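Local coordinates for Myo-inositol 2-dehydrogenase (Thermotoga maritima, PDB 3EZY), which catalyses the NAD(+)-dependent oxidation of myo-inositol to 2-keto-myo-inositol (scyllo-inosose), probably as part of a myo-inositol degradation pathway, at residues A[15-20]-A[287-292]. Numbering follows the deposited sequence.
Sequences TIHAEN and EELKTF
Glu288 and Leu289 of helix 277-298 both meet His17 of helix 12-20, in a small, buried helix-to-helix contact of 157 Å² with no hydrogen bond across it. Glu288 is the first residue along 287-292 to touch the other helix. Its CG lies anti to the backbone N (chi1 179°) and the next torsion is extended as well, which carries the carboxylate out to the edge of the imidazole. There Glu288 OE1 lies near the ring plane, 3.9 Å from His17 CE1, with carboxylate and ring turned 43° against each other. This is packing rather than a salt bridge: Glu288 OE1 stays 4.4 Å from His17 NE2, and that nitrogen is hydrogen-bonded to Glu94 OE1 instead.

Leu289 makes the larger part of the contact from this helix. Its CD2 methyl lies against polar atoms of His17, 3.8 Å from the backbone oxygen His17 O and 4.1 Å from His17 ND1, approaching the ring obliquely. The CA atoms of His17 and Leu289 are 7.3 Å apart, the nearest such pair between the segments. Further on, within helix 277-298, Thr291 OG1 donates a hydrogen bond to Glu287 O at 2.8 Å.

Helix 12-20 follows strand 3-8 and a GxGxxG-type sequence consistent with the Rossmann dinucleotide-binding turn, and His17 touches that turn. The imidazole also packs edge-to-face with Phe92 and meets Tyr285 of helix 277-298. Leu69 of strand 67-70 contacts His17, Leu289 and Phe292, so the late helix 277-298 packs beside both helix 12-20 and a strand of the parallel Rossmann sheet.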
ATOM      1  N   THR A  15      -8.844 -34.008   8.635  1.00 23.02           N
ATOM      2  CA  THR A  15      -8.168 -33.727   9.904  1.00 22.70           C
ATOM      3  C   THR A  15      -8.435 -32.314  10.430  1.00 22.36           C
ATOM      4  O   THR A  15      -8.739 -32.129  11.609  1.00 22.94           O
ATOM      5  CB  THR A  15      -6.650 -33.978   9.781  1.00 24.41           C
ATOM      6  OG1 THR A  15      -6.442 -35.355   9.422  1.00 24.09           O
ATOM      7  CG2 THR A  15      -5.940 -33.648  11.111  1.00 23.92           C
ATOM      8  N   ILE A  16      -8.332 -31.312   9.559  1.00 21.92           N
ATOM      9  CA  ILE A  16      -8.719 -29.956   9.897  1.00 21.35           C
ATOM     10  C   ILE A  16     -10.128 -29.878  10.467  1.00 21.78           C
ATOM     11  O   ILE A  16     -10.350 -29.253  11.518  1.00 22.77           O
ATOM     12  CB  ILE A  16      -8.541 -29.013   8.682  1.00 21.63           C
ATOM     13  CG1 ILE A  16      -7.040 -28.842   8.412  1.00 21.68           C
ATOM     14  CG2 ILE A  16      -9.222 -27.629   8.939  1.00 21.98           C
ATOM     15  CD1 ILE A  16      -6.702 -28.174   7.043  1.00 17.69           C
ATOM     16  N   HIS A  17     -11.104 -30.471   9.783  1.00 21.01           N
ATOM     17  CA  HIS A  17     -12.516 -30.412  10.279  1.00 21.89           C
ATOM     18  C   HIS A  17     -12.634 -31.060  11.682  1.00 22.27           C
ATOM     19  O   HIS A  17     -13.265 -30.499  12.604  1.00 22.27           O
ATOM     20  CB  HIS A  17     -13.463 -31.116   9.288  1.00 21.14           C
ATOM     21  CG  HIS A  17     -13.675 -30.366   8.012  1.00 22.04           C
ATOM     22  ND1 HIS A  17     -14.082 -29.047   7.982  1.00 22.00           N
ATOM     23  CD2 HIS A  17     -13.603 -30.770   6.715  1.00 22.82           C
ATOM     24  CE1 HIS A  17     -14.236 -28.667   6.722  1.00 22.93           C
ATOM     25  NE2 HIS A  17     -13.956 -29.699   5.936  1.00 20.51           N
ATOM     26  N   ALA A  18     -12.016 -32.234  11.842  1.00 21.94           N
ATOM     27  CA  ALA A  18     -12.098 -32.997  13.101  1.00 23.91           C
ATOM     28  C   ALA A  18     -11.510 -32.184  14.263  1.00 25.28           C
ATOM     29  O   ALA A  18     -12.069 -32.170  15.354  1.00 24.68           O
ATOM     30  CB  ALA A  18     -11.331 -34.314  12.976  1.00 23.72           C
ATOM     31  N   GLU A  19     -10.367 -31.535  14.020  1.00 27.16           N
ATOM     32  CA  GLU A  19      -9.728 -30.668  15.021  1.00 28.72           C
ATOM     33  C   GLU A  19     -10.553 -29.416  15.302  1.00 28.97           C
ATOM     34  O   GLU A  19     -10.678 -29.025  16.467  1.00 29.64           O
ATOM     35  CB  GLU A  19      -8.274 -30.351  14.629  1.00 29.92           C
ATOM     36  CG  GLU A  19      -7.352 -31.592  14.874  1.00 35.53           C
ATOM     37  CD  GLU A  19      -5.980 -31.493  14.221  1.00 43.71           C
ATOM     38  OE1 GLU A  19      -5.661 -30.432  13.627  1.00 45.34           O
ATOM     39  OE2 GLU A  19      -5.224 -32.506  14.288  1.00 49.01           O
ATOM     40  N   ASN A  20     -11.162 -28.823  14.270  1.00 28.82           N
ATOM     41  CA  ASN A  20     -12.009 -27.626  14.434  1.00 30.19           C
ATOM     42  C   ASN A  20     -13.247 -27.879  15.285  1.00 32.25           C
ATOM     43  O   ASN A  20     -13.792 -26.961  15.887  1.00 32.77           O
ATOM     44  CB  ASN A  20     -12.436 -27.024  13.076  1.00 29.39           C
ATOM     45  CG  ASN A  20     -11.319 -26.177  12.416  1.00 30.86           C
ATOM     46  OD1 ASN A  20     -10.328 -25.860  13.046  1.00 31.93           O
ATOM     47  ND2 ASN A  20     -11.498 -25.815  11.154  1.00 29.58           N
ATOM     48  N   GLU A 287     -15.101 -21.569   9.610  1.00 20.33           N
ATOM     49  CA  GLU A 287     -16.347 -20.821   9.398  1.00 22.93           C
ATOM     50  C   GLU A 287     -17.375 -21.576   8.538  1.00 22.06           C
ATOM     51  O   GLU A 287     -18.611 -21.466   8.742  1.00 20.14           O
ATOM     52  CB  GLU A 287     -16.025 -19.498   8.728  1.00 23.14           C
ATOM     53  CG  GLU A 287     -17.242 -18.608   8.513  1.00 31.40           C
ATOM     54  CD  GLU A 287     -17.690 -17.882   9.801  1.00 42.02           C
ATOM     55  OE1 GLU A 287     -17.059 -18.067  10.899  1.00 43.45           O
ATOM     56  OE2 GLU A 287     -18.687 -17.125   9.692  1.00 46.20           O
ATOM     57  N   GLU A 288     -16.859 -22.306   7.553  1.00 20.98           N
ATOM     58  CA  GLU A 288     -17.699 -23.181   6.715  1.00 21.77           C
ATOM     59  C   GLU A 288     -18.428 -24.237   7.568  1.00 22.20           C
ATOM     60  O   GLU A 288     -19.624 -24.496   7.405  1.00 22.67           O
ATOM     61  CB  GLU A 288     -16.835 -23.878   5.675  1.00 21.52           C
ATOM     62  CG  GLU A 288     -17.642 -24.815   4.802  1.00 21.22           C
ATOM     63  CD  GLU A 288     -16.795 -25.541   3.838  1.00 23.80           C
ATOM     64  OE1 GLU A 288     -15.742 -26.080   4.241  1.00 24.98           O
ATOM     65  OE2 GLU A 288     -17.166 -25.561   2.660  1.00 25.46           O
ATOM     66  N   LEU A 289     -17.694 -24.856   8.476  1.00 22.86           N
ATOM     67  CA  LEU A 289     -18.239 -25.929   9.324  1.00 22.30           C
ATOM     68  C   LEU A 289     -19.249 -25.410  10.358  1.00 23.68           C
ATOM     69  O   LEU A 289     -20.314 -26.033  10.585  1.00 23.39           O
ATOM     70  CB  LEU A 289     -17.108 -26.694  10.009  1.00 22.30           C
ATOM     71  CG  LEU A 289     -17.518 -27.812  11.003  1.00 23.13           C
ATOM     72  CD1 LEU A 289     -18.525 -28.676  10.335  1.00 25.35           C
ATOM     73  CD2 LEU A 289     -16.342 -28.680  11.426  1.00 26.19           C
ATOM     74  N   LYS A 290     -18.949 -24.273  10.988  1.00 23.47           N
ATOM     75  CA  LYS A 290     -19.943 -23.655  11.874  1.00 24.33           C
ATOM     76  C   LYS A 290     -21.257 -23.401  11.120  1.00 24.79           C
ATOM     77  O   LYS A 290     -22.341 -23.485  11.709  1.00 24.92           O
ATOM     78  CB  LYS A 290     -19.422 -22.328  12.459  1.00 24.25           C
ATOM     79  CG  LYS A 290     -18.181 -22.459  13.305  1.00 25.37           C
ATOM     80  CD  LYS A 290     -17.897 -21.091  13.976  1.00 31.42           C
ATOM     81  CE  LYS A 290     -16.617 -21.127  14.845  1.00 33.64           C
ATOM     82  NZ  LYS A 290     -16.003 -19.718  14.951  1.00 38.16           N
ATOM     83  N   THR A 291     -21.152 -23.059   9.837  1.00 23.51           N
ATOM     84  CA  THR A 291     -22.338 -22.729   9.040  1.00 24.13           C
ATOM     85  C   THR A 291     -23.163 -23.985   8.764  1.00 23.40           C
ATOM     86  O   THR A 291     -24.389 -23.958   8.897  1.00 22.32           O
ATOM     87  CB  THR A 291     -21.993 -22.018   7.692  1.00 23.78           C
ATOM     88  OG1 THR A 291     -21.205 -20.851   7.964  1.00 26.40           O
ATOM     89  CG2 THR A 291     -23.262 -21.598   6.935  1.00 24.94           C
ATOM     90  N   PHE A 292     -22.480 -25.054   8.366  1.00 22.48           N
ATOM     91  CA  PHE A 292     -23.099 -26.370   8.205  1.00 22.68           C
ATOM     92  C   PHE A 292     -23.867 -26.809   9.471  1.00 23.06           C
ATOM     93  O   PHE A 292     -25.008 -27.288   9.403  1.00 23.56           O
ATOM     94  CB  PHE A 292     -22.034 -27.435   7.856  1.00 21.99           C
ATOM     95  CG  PHE A 292     -22.604 -28.857   7.791  1.00 21.71           C
ATOM     96  CD1 PHE A 292     -23.563 -29.179   6.840  1.00 19.46           C
ATOM     97  CD2 PHE A 292     -22.202 -29.835   8.695  1.00 22.42           C
ATOM     98  CE1 PHE A 292     -24.108 -30.441   6.756  1.00 17.81           C
ATOM     99  CE2 PHE A 292     -22.734 -31.134   8.624  1.00 19.46           C
ATOM    100  CZ  PHE A 292     -23.697 -31.429   7.651  1.00 19.75           C
TER